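Local coordinates for putative NADH-flavin reductase (Streptococcus pneumoniae TIGR4, PDB 4R01), which probably binds NAD(P)H through its Rossmann fold and is a putative reductase that would pass electrons from NADH to a flavin, at residues Ala30-Glu35 and Glu41-Lys46; Val62-Gly67 and Glu82-Leu87. All coordinates share one frame; numbering follows the deposited sequence.

Contact 1: Ala30-Glu35 and Glu41-Lys46; sequences AIVRSE and ESIIKK. With SO4 (sulfate ion), chain C.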
ATOM      1  N   ALA A  30     -10.337  12.907 -37.793  1.00 44.55           N
ATOM      2  CA  ALA A  30      -9.388  11.900 -37.338  1.00 42.58           C
ATOM      3  C   ALA A  30      -8.093  11.974 -38.134  1.00 40.02           C
ATOM      4  O   ALA A  30      -8.097  11.864 -39.359  1.00 43.58           O
ATOM      5  CB  ALA A  30      -9.990  10.513 -37.446  1.00 43.60           C
ATOM      6  N   ILE A  31      -6.985  12.174 -37.435  1.00 38.06           N
ATOM      7  CA  ILE A  31      -5.679  12.131 -38.071  1.00 37.95           C
ATOM      8  C   ILE A  31      -5.029  10.795 -37.741  1.00 41.09           C
ATOM      9  O   ILE A  31      -4.638  10.545 -36.602  1.00 43.65           O
ATOM     10  CB  ILE A  31      -4.791  13.298 -37.621  1.00 38.74           C
ATOM     11  CG1 ILE A  31      -5.456  14.625 -38.002  1.00 41.54           C
ATOM     12  CG2 ILE A  31      -3.407  13.185 -38.241  1.00 36.11           C
ATOM     13  CD1 ILE A  31      -4.653  15.854 -37.644  1.00 43.09           C
ATOM     14  N   VAL A  32      -4.938   9.935 -38.751  1.00 42.04           N
ATOM     15  CA  VAL A  32      -4.528   8.549 -38.558  1.00 42.97           C
ATOM     16  C   VAL A  32      -3.432   8.124 -39.532  1.00 50.85           C
ATOM     17  O   VAL A  32      -3.075   8.864 -40.452  1.00 53.90           O
ATOM     18  CB  VAL A  32      -5.726   7.592 -38.720  1.00 41.60           C
ATOM     19  CG1 VAL A  32      -6.774   7.859 -37.656  1.00 41.40           C
ATOM     20  CG2 VAL A  32      -6.331   7.741 -40.107  1.00 40.87           C
ATOM     21  N   ARG A  33      -2.912   6.917 -39.332  1.00 53.89           N
ATOM     22  CA  ARG A  33      -1.848   6.387 -40.175  1.00 59.72           C
ATOM     23  C   ARG A  33      -2.367   5.302 -41.115  1.00 64.69           C
ATOM     24  O   ARG A  33      -1.856   5.133 -42.220  1.00 67.69           O
ATOM     25  CB  ARG A  33      -0.711   5.836 -39.312  1.00 64.19           C
ATOM     26  CG  ARG A  33      -0.019   6.888 -38.456  1.00 67.31           C
ATOM     27  CD  ARG A  33       1.034   6.266 -37.552  1.00 72.69           C
ATOM     28  NE  ARG A  33       0.449   5.337 -36.588  1.00 77.35           N
ATOM     29  CZ  ARG A  33       1.149   4.646 -35.693  1.00 81.13           C
ATOM     30  NH1 ARG A  33       2.466   4.777 -35.633  1.00 84.20           N
ATOM     31  NH2 ARG A  33       0.531   3.823 -34.857  1.00 80.68           N
ATOM     32  N   SER A  34      -3.381   4.565 -40.671  1.00 66.60           N
ATOM     33  CA  SER A  34      -3.984   3.520 -41.494  1.00 70.74           C
ATOM     34  C   SER A  34      -5.478   3.773 -41.678  1.00 71.41           C
ATOM     35  O   SER A  34      -5.955   4.886 -41.455  1.00 68.43           O
ATOM     36  CB  SER A  34      -3.751   2.140 -40.877  1.00 73.90           C
ATOM     37  OG  SER A  34      -4.313   2.060 -39.580  1.00 74.54           O
ATOM     38  N   GLU A  35      -6.212   2.740 -42.084  1.00 73.71           N
ATOM     39  CA  GLU A  35      -7.645   2.872 -42.331  1.00 74.90           C
ATOM     40  C   GLU A  35      -8.388   3.288 -41.064  1.00 71.23           C
ATOM     41  O   GLU A  35      -8.071   2.830 -39.965  1.00 68.93           O
ATOM     42  CB  GLU A  35      -8.225   1.563 -42.874  1.00 79.73           C
ATOM     43  CG  GLU A  35      -9.644   1.699 -43.406  1.00 84.51           C
ATOM     44  CD  GLU A  35     -10.381   0.376 -43.465  1.00 92.76           C
ATOM     45  OE1 GLU A  35      -9.809  -0.646 -43.031  1.00 96.20           O
ATOM     46  OE2 GLU A  35     -11.536   0.357 -43.944  1.00 96.89           O
ATOM     47  N   GLU A  41     -15.836  11.901 -38.600  1.00 74.36           N
ATOM     48  CA  GLU A  41     -16.381  12.416 -39.830  1.00 81.47           C
ATOM     49  C   GLU A  41     -15.388  12.476 -40.974  1.00 77.70           C
ATOM     50  O   GLU A  41     -15.497  11.742 -41.948  1.00 75.44           O
ATOM     51  CB  GLU A  41     -16.860  13.855 -39.526  1.00 89.71           C
ATOM     52  CG  GLU A  41     -16.940  14.838 -40.685  1.00 97.93           C
ATOM     53  CD  GLU A  41     -17.323  16.227 -40.243  1.00105.25           C
ATOM     54  OE1 GLU A  41     -16.450  16.907 -39.682  1.00105.64           O
ATOM     55  OE2 GLU A  41     -18.483  16.653 -40.453  1.00110.32           O
ATOM     56  N   SER A  42     -14.348  13.265 -40.775  1.00 72.44           N
ATOM     57  CA  SER A  42     -13.335  13.395 -41.815  1.00 66.27           C
ATOM     58  C   SER A  42     -11.993  12.815 -41.381  1.00 55.33           C
ATOM     59  O   SER A  42     -11.615  12.891 -40.215  1.00 53.98           O
ATOM     60  CB  SER A  42     -13.166  14.862 -42.205  1.00 69.85           C
ATOM     61  OG  SER A  42     -14.429  15.485 -42.343  1.00 72.84           O
ATOM     62  N   ILE A  43     -11.270  12.244 -42.336  1.00 50.69           N
ATOM     63  CA  ILE A  43     -10.021  11.561 -42.036  1.00 47.13           C
ATOM     64  C   ILE A  43      -8.841  12.171 -42.779  1.00 47.40           C
ATOM     65  O   ILE A  43      -8.894  12.391 -43.990  1.00 53.21           O
ATOM     66  CB  ILE A  43     -10.109  10.060 -42.386  1.00 52.71           C
ATOM     67  CG1 ILE A  43     -11.145   9.365 -41.500  1.00 54.71           C
ATOM     68  CG2 ILE A  43      -8.750   9.389 -42.243  1.00 53.57           C
ATOM     69  CD1 ILE A  43     -12.529   9.284 -42.107  1.00 57.73           C
ATOM     70  N   ILE A  44      -7.779  12.457 -42.037  1.00 40.59           N
ATOM     71  CA  ILE A  44      -6.512  12.828 -42.637  1.00 40.61           C
ATOM     72  C   ILE A  44      -5.534  11.683 -42.423  1.00 41.09           C
ATOM     73  O   ILE A  44      -4.993  11.522 -41.329  1.00 39.55           O
ATOM     74  CB  ILE A  44      -5.941  14.126 -42.035  1.00 40.23           C
ATOM     75  CG1 ILE A  44      -6.971  15.252 -42.107  1.00 41.71           C
ATOM     76  CG2 ILE A  44      -4.654  14.527 -42.742  1.00 40.65           C
ATOM     77  CD1 ILE A  44      -6.499  16.550 -41.480  1.00 49.84           C
ATOM     78  N   LYS A  45      -5.328  10.867 -43.451  1.00 40.83           N
ATOM     79  CA  LYS A  45      -4.347   9.797 -43.349  1.00 49.64           C
ATOM     80  C   LYS A  45      -2.971  10.361 -43.644  1.00 49.48           C
ATOM     81  O   LYS A  45      -2.624  10.622 -44.793  1.00 56.64           O
ATOM     82  CB  LYS A  45      -4.666   8.638 -44.294  1.00 51.37           C
ATOM     83  CG  LYS A  45      -3.658   7.500 -44.185  1.00 55.19           C
ATOM     84  CD  LYS A  45      -4.058   6.292 -45.012  1.00 63.54           C
ATOM     85  CE  LYS A  45      -5.379   5.707 -44.543  1.00 68.31           C
ATOM     86  NZ  LYS A  45      -5.718   4.460 -45.285  1.00 74.84           N
ATOM     87  N   LYS A  46      -2.191  10.548 -42.591  1.00 49.25           N
ATOM     88  CA  LYS A  46      -0.908  11.213 -42.708  1.00 53.32           C
ATOM     89  C   LYS A  46      -0.039  10.832 -41.520  1.00 53.17           C
ATOM     90  O   LYS A  46      -0.553  10.566 -40.435  1.00 50.97           O
ATOM     91  CB  LYS A  46      -1.105  12.729 -42.773  1.00 54.57           C
ATOM     92  CG  LYS A  46       0.072  13.502 -43.326  1.00 57.18           C
ATOM     93  CD  LYS A  46      -0.275  14.975 -43.466  1.00 57.83           C
ATOM     94  CE  LYS A  46       0.824  15.733 -44.188  1.00 62.59           C
ATOM     95  NZ  LYS A  46       0.532  17.190 -44.282  1.00 66.14           N
TER
HETATM   96  S   SO4 C 301      -3.366   5.720 -35.719  0.99 62.86           S
HETATM   97  O1  SO4 C 301      -4.641   6.430 -35.725  0.99 60.96           O
HETATM   98  O2  SO4 C 301      -2.278   6.689 -35.815  0.99 61.86           O
HETATM   99  O3  SO4 C 301      -3.243   4.964 -34.478  0.99 70.85           O
HETATM  100  O4  SO4 C 301      -3.309   4.796 -36.848  0.99 66.31           O

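Contact 2: Val62-Gly67 and Glu82-Leu87; sequences VISAFG and ELFNQL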
ATOM      1  N   VAL A  62      -7.024  20.558 -30.514  1.00 46.17           N
ATOM      2  CA  VAL A  62      -6.376  19.366 -31.042  1.00 43.53           C
ATOM      3  C   VAL A  62      -6.023  18.417 -29.899  1.00 44.52           C
ATOM      4  O   VAL A  62      -5.295  18.788 -28.980  1.00 45.43           O
ATOM      5  CB  VAL A  62      -5.107  19.722 -31.837  1.00 43.45           C
ATOM      6  CG1 VAL A  62      -4.302  18.474 -32.142  1.00 39.10           C
ATOM      7  CG2 VAL A  62      -5.472  20.460 -33.120  1.00 47.34           C
ATOM      8  N   ILE A  63      -6.551  17.196 -29.954  1.00 43.87           N
ATOM      9  CA  ILE A  63      -6.314  16.212 -28.901  1.00 42.12           C
ATOM     10  C   ILE A  63      -5.384  15.104 -29.377  1.00 40.81           C
ATOM     11  O   ILE A  63      -5.732  14.331 -30.269  1.00 41.47           O
ATOM     12  CB  ILE A  63      -7.626  15.566 -28.402  1.00 43.82           C
ATOM     13  CG1 ILE A  63      -8.599  16.627 -27.881  1.00 45.22           C
ATOM     14  CG2 ILE A  63      -7.333  14.531 -27.323  1.00 35.81           C
ATOM     15  CD1 ILE A  63      -9.592  17.111 -28.916  1.00 45.61           C
ATOM     16  N   SER A  64      -4.204  15.024 -28.776  1.00 37.66           N
ATOM     17  CA  SER A  64      -3.254  13.985 -29.143  1.00 36.43           C
ATOM     18  C   SER A  64      -3.380  12.774 -28.227  1.00 40.00           C
ATOM     19  O   SER A  64      -3.153  12.859 -27.020  1.00 42.29           O
ATOM     20  CB  SER A  64      -1.824  14.520 -29.111  1.00 33.32           C
ATOM     21  OG  SER A  64      -0.899  13.481 -29.379  1.00 34.51           O
ATOM     22  N   ALA A  65      -3.757  11.649 -28.822  1.00 39.70           N
ATOM     23  CA  ALA A  65      -3.828  10.380 -28.117  1.00 34.34           C
ATOM     24  C   ALA A  65      -2.707   9.481 -28.615  1.00 35.09           C
ATOM     25  O   ALA A  65      -2.834   8.259 -28.636  1.00 37.25           O
ATOM     26  CB  ALA A  65      -5.183   9.724 -28.325  1.00 36.22           C
ATOM     27  N   PHE A  66      -1.610  10.109 -29.023  1.00 38.93           N
ATOM     28  CA  PHE A  66      -0.462   9.401 -29.575  1.00 46.51           C
ATOM     29  C   PHE A  66       0.139   8.416 -28.578  1.00 52.23           C
ATOM     30  O   PHE A  66       0.385   8.754 -27.418  1.00 53.47           O
ATOM     31  CB  PHE A  66       0.601  10.404 -30.034  1.00 46.79           C
ATOM     32  CG  PHE A  66       1.875   9.766 -30.514  1.00 50.38           C
ATOM     33  CD1 PHE A  66       1.948   9.192 -31.772  1.00 51.42           C
ATOM     34  CD2 PHE A  66       3.004   9.750 -29.711  1.00 51.06           C
ATOM     35  CE1 PHE A  66       3.119   8.607 -32.218  1.00 52.18           C
ATOM     36  CE2 PHE A  66       4.178   9.165 -30.150  1.00 52.13           C
ATOM     37  CZ  PHE A  66       4.236   8.593 -31.406  1.00 53.29           C
ATOM     38  N   GLY A  67       0.369   7.191 -29.043  1.00 58.20           N
ATOM     39  CA  GLY A  67       1.004   6.166 -28.236  1.00 64.41           C
ATOM     40  C   GLY A  67       2.101   5.463 -29.012  1.00 73.03           C
ATOM     41  O   GLY A  67       1.879   5.004 -30.133  1.00 76.57           O
ATOM     42  N   GLU A  82       7.279  18.914 -29.386  1.00 48.43           N
ATOM     43  CA  GLU A  82       8.071  19.919 -30.082  1.00 54.88           C
ATOM     44  C   GLU A  82       7.434  20.265 -31.422  1.00 55.58           C
ATOM     45  O   GLU A  82       7.400  21.427 -31.824  1.00 58.91           O
ATOM     46  CB  GLU A  82       9.503  19.424 -30.289  1.00 63.23           C
ATOM     47  CG  GLU A  82      10.548  20.525 -30.280  1.00 73.60           C
ATOM     48  CD  GLU A  82      10.840  21.038 -28.881  1.00 77.19           C
ATOM     49  OE1 GLU A  82      11.308  20.241 -28.043  1.00 75.26           O
ATOM     50  OE2 GLU A  82      10.598  22.235 -28.621  1.00 81.87           O
ATOM     51  N   LEU A  83       6.920  19.244 -32.102  1.00 52.78           N
ATOM     52  CA  LEU A  83       6.252  19.426 -33.385  1.00 54.27           C
ATOM     53  C   LEU A  83       4.948  20.203 -33.245  1.00 54.76           C
ATOM     54  O   LEU A  83       4.708  21.170 -33.972  1.00 47.20           O
ATOM     55  CB  LEU A  83       5.970  18.074 -34.038  1.00 50.88           C
ATOM     56  CG  LEU A  83       4.982  18.127 -35.205  1.00 51.79           C
ATOM     57  CD1 LEU A  83       5.618  18.753 -36.441  1.00 53.77           C
ATOM     58  CD2 LEU A  83       4.443  16.745 -35.512  1.00 52.31           C
ATOM     59  N   PHE A  84       4.103  19.769 -32.314  1.00 48.70           N
ATOM     60  CA  PHE A  84       2.805  20.397 -32.118  1.00 46.74           C
ATOM     61  C   PHE A  84       2.943  21.846 -31.679  1.00 50.11           C
ATOM     62  O   PHE A  84       2.161  22.703 -32.094  1.00 52.32           O
ATOM     63  CB  PHE A  84       1.979  19.616 -31.101  1.00 42.51           C
ATOM     64  CG  PHE A  84       1.245  18.452 -31.693  1.00 45.72           C
ATOM     65  CD1 PHE A  84       0.258  18.657 -32.642  1.00 48.42           C
ATOM     66  CD2 PHE A  84       1.534  17.156 -31.299  1.00 45.89           C
ATOM     67  CE1 PHE A  84      -0.422  17.593 -33.194  1.00 48.13           C
ATOM     68  CE2 PHE A  84       0.856  16.086 -31.845  1.00 46.07           C
ATOM     69  CZ  PHE A  84      -0.125  16.307 -32.793  1.00 48.20           C
ATOM     70  N   ASN A  85       3.943  22.119 -30.847  1.00 47.65           N
ATOM     71  CA  ASN A  85       4.230  23.483 -30.433  1.00 50.61           C
ATOM     72  C   ASN A  85       4.549  24.363 -31.636  1.00 53.78           C
ATOM     73  O   ASN A  85       4.043  25.476 -31.754  1.00 54.15           O
ATOM     74  CB  ASN A  85       5.387  23.510 -29.433  1.00 54.33           C
ATOM     75  CG  ASN A  85       5.711  24.912 -28.957  1.00 59.13           C
ATOM     76  OD1 ASN A  85       4.935  25.523 -28.223  1.00 61.33           O
ATOM     77  ND2 ASN A  85       6.869  25.421 -29.360  1.00 51.38           N
ATOM     78  N   GLN A  86       5.377  23.850 -32.523  1.00 58.52           N
ATOM     79  CA  GLN A  86       5.739  24.533 -33.745  1.00 67.44           C
ATOM     80  C   GLN A  86       4.535  24.846 -34.588  1.00 63.11           C
ATOM     81  O   GLN A  86       4.524  25.830 -35.258  1.00 62.77           O
ATOM     82  CB  GLN A  86       6.678  23.686 -34.585  1.00 79.75           C
ATOM     83  CG  GLN A  86       8.139  23.806 -34.226  1.00 90.45           C
ATOM     84  CD  GLN A  86       8.933  22.550 -34.545  1.00 95.64           C
ATOM     85  OE1 GLN A  86       8.453  21.649 -35.219  1.00 96.49           O
ATOM     86  NE2 GLN A  86      10.158  22.493 -34.059  1.00 97.69           N
ATOM     87  N   LEU A  87       3.519  24.005 -34.526  1.00 59.96           N
ATOM     88  CA  LEU A  87       2.334  24.125 -35.368  1.00 58.61           C
ATOM     89  C   LEU A  87       1.240  24.979 -34.736  1.00 58.62           C
ATOM     90  O   LEU A  87       0.493  25.659 -35.441  1.00 60.50           O
ATOM     91  CB  LEU A  87       1.772  22.740 -35.690  1.00 53.86           C
ATOM     92  CG  LEU A  87       2.686  21.783 -36.456  1.00 53.35           C
ATOM     93  CD1 LEU A  87       1.965  20.480 -36.753  1.00 48.28           C
ATOM     94  CD2 LEU A  87       3.177  22.430 -37.739  1.00 53.40           C
TER

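Contact 1: Ala30-Glu35 and Glu41-Lys46
Ile31 and Ile44 sit side by side at the middle of a parallel strand pair, Ile31 CG1 packing 4.1 Å from Ile44 CB. The two backbones are joined by the alternating ladder that defines a parallel sheet: Ala30 and Val32 each use both N and O, reaching Ser42 O and Ile44 N, then Ile44 O and Lys46 N. The N-H of Ala30 meets Ser42 O at 2.7 Å. On the opposite face Val32 and Ile43 cross at a slant, Val32 CG2 touching Ile43 CG2 at 3.6 Å.

Beyond the strand end the fit gives way to a solvent side. Lys45 starts with CG anti to its backbone N (chi1 -179°) and bends at chi3, laying CE 3.2 Å from Ser34 O across the exposed turn; its NZ stays 6.9 Å from Glu35 OE1, too far for a salt bridge. A sulfate, probably from the crystallisation liquor, accepts a bond of 3.3 Å from Arg33 N to O4 and a weak one from Arg33 NE to O2, and Asn10 N binds it too. An anion here, just past the end of the second strand, recalls where relatives that use NADPH bind its 2'-phosphate, though it does not establish cofactor preference.

Lys46 NZ forms a salt bridge with Asp55 of helix 53-56. Strand 42-45 is the outermost of the main sheet on this side, and strand 27-32 joins it to strand 3-7, where Ile31 bonds to Val6 through the backbone.

Contact 2: Val62-Gly67 and Glu82-Leu87
Strand 62-64 and the helical turn 82-87 share no hydrogen bond across the gap, their nearest CA atoms, those of Val62 and Phe84, being 9.3 Å apart, a spacing that side chains alone bridge. Phe84 CG lies anti to the carbonyl carbon (chi1 -84°), which carries the ring from the helix to the strand, where it spans two residues. Val62 CG1 reaches Phe84 CE1 at 4.1 Å, approaching the ring obliquely, and on the other flank of CZ, Phe84 CE2 lies 4.0 Å from Ser64 OG and just as loosely against Ser64 CB. Val62 and Ser64, two apart on the strand, thus present their side chains to the helix, whereas Ile63 between them turns to the other face of the sheet. Ser64 OG also accepts a weak bond from Phe66 N, 3.5 Å long, at the point where the strand passes into the following loop. All three contacting residues are buried, yet they form a light contact of only 106 Å².

Helix 76-88 belongs to a beta-alpha-beta unit with strands 61-64 and 94-98, within which Phe84 also meets Phe95; from beyond the unit, Ile7 of strand 3-7 and Leu56 of helix 53-56 touch Phe84 too.

Overall arrangement
Followed from the N terminus, the chain lays down strand 3-7, crosses by helix 12-24 to strand 27-32, and closes contact 1 through the nine-residue loop 33-41 into strand 42-45. Contact 2 comes later, joining 62-67 to 82-87 across fourteen residues, the last six already in helix 76-88. The two loops follow one another in series and neither crosses nor encloses the other. Both draw on the same sheet, contact 1 at its outer end by strand pairing, contact 2 nearer the middle by packing a helix on one face. Strand 3-7 stands between strands 27-32 and 61-64; the contacts' centres are about 15 Å apart and their nearest atoms about 5 Å, so they do not touch.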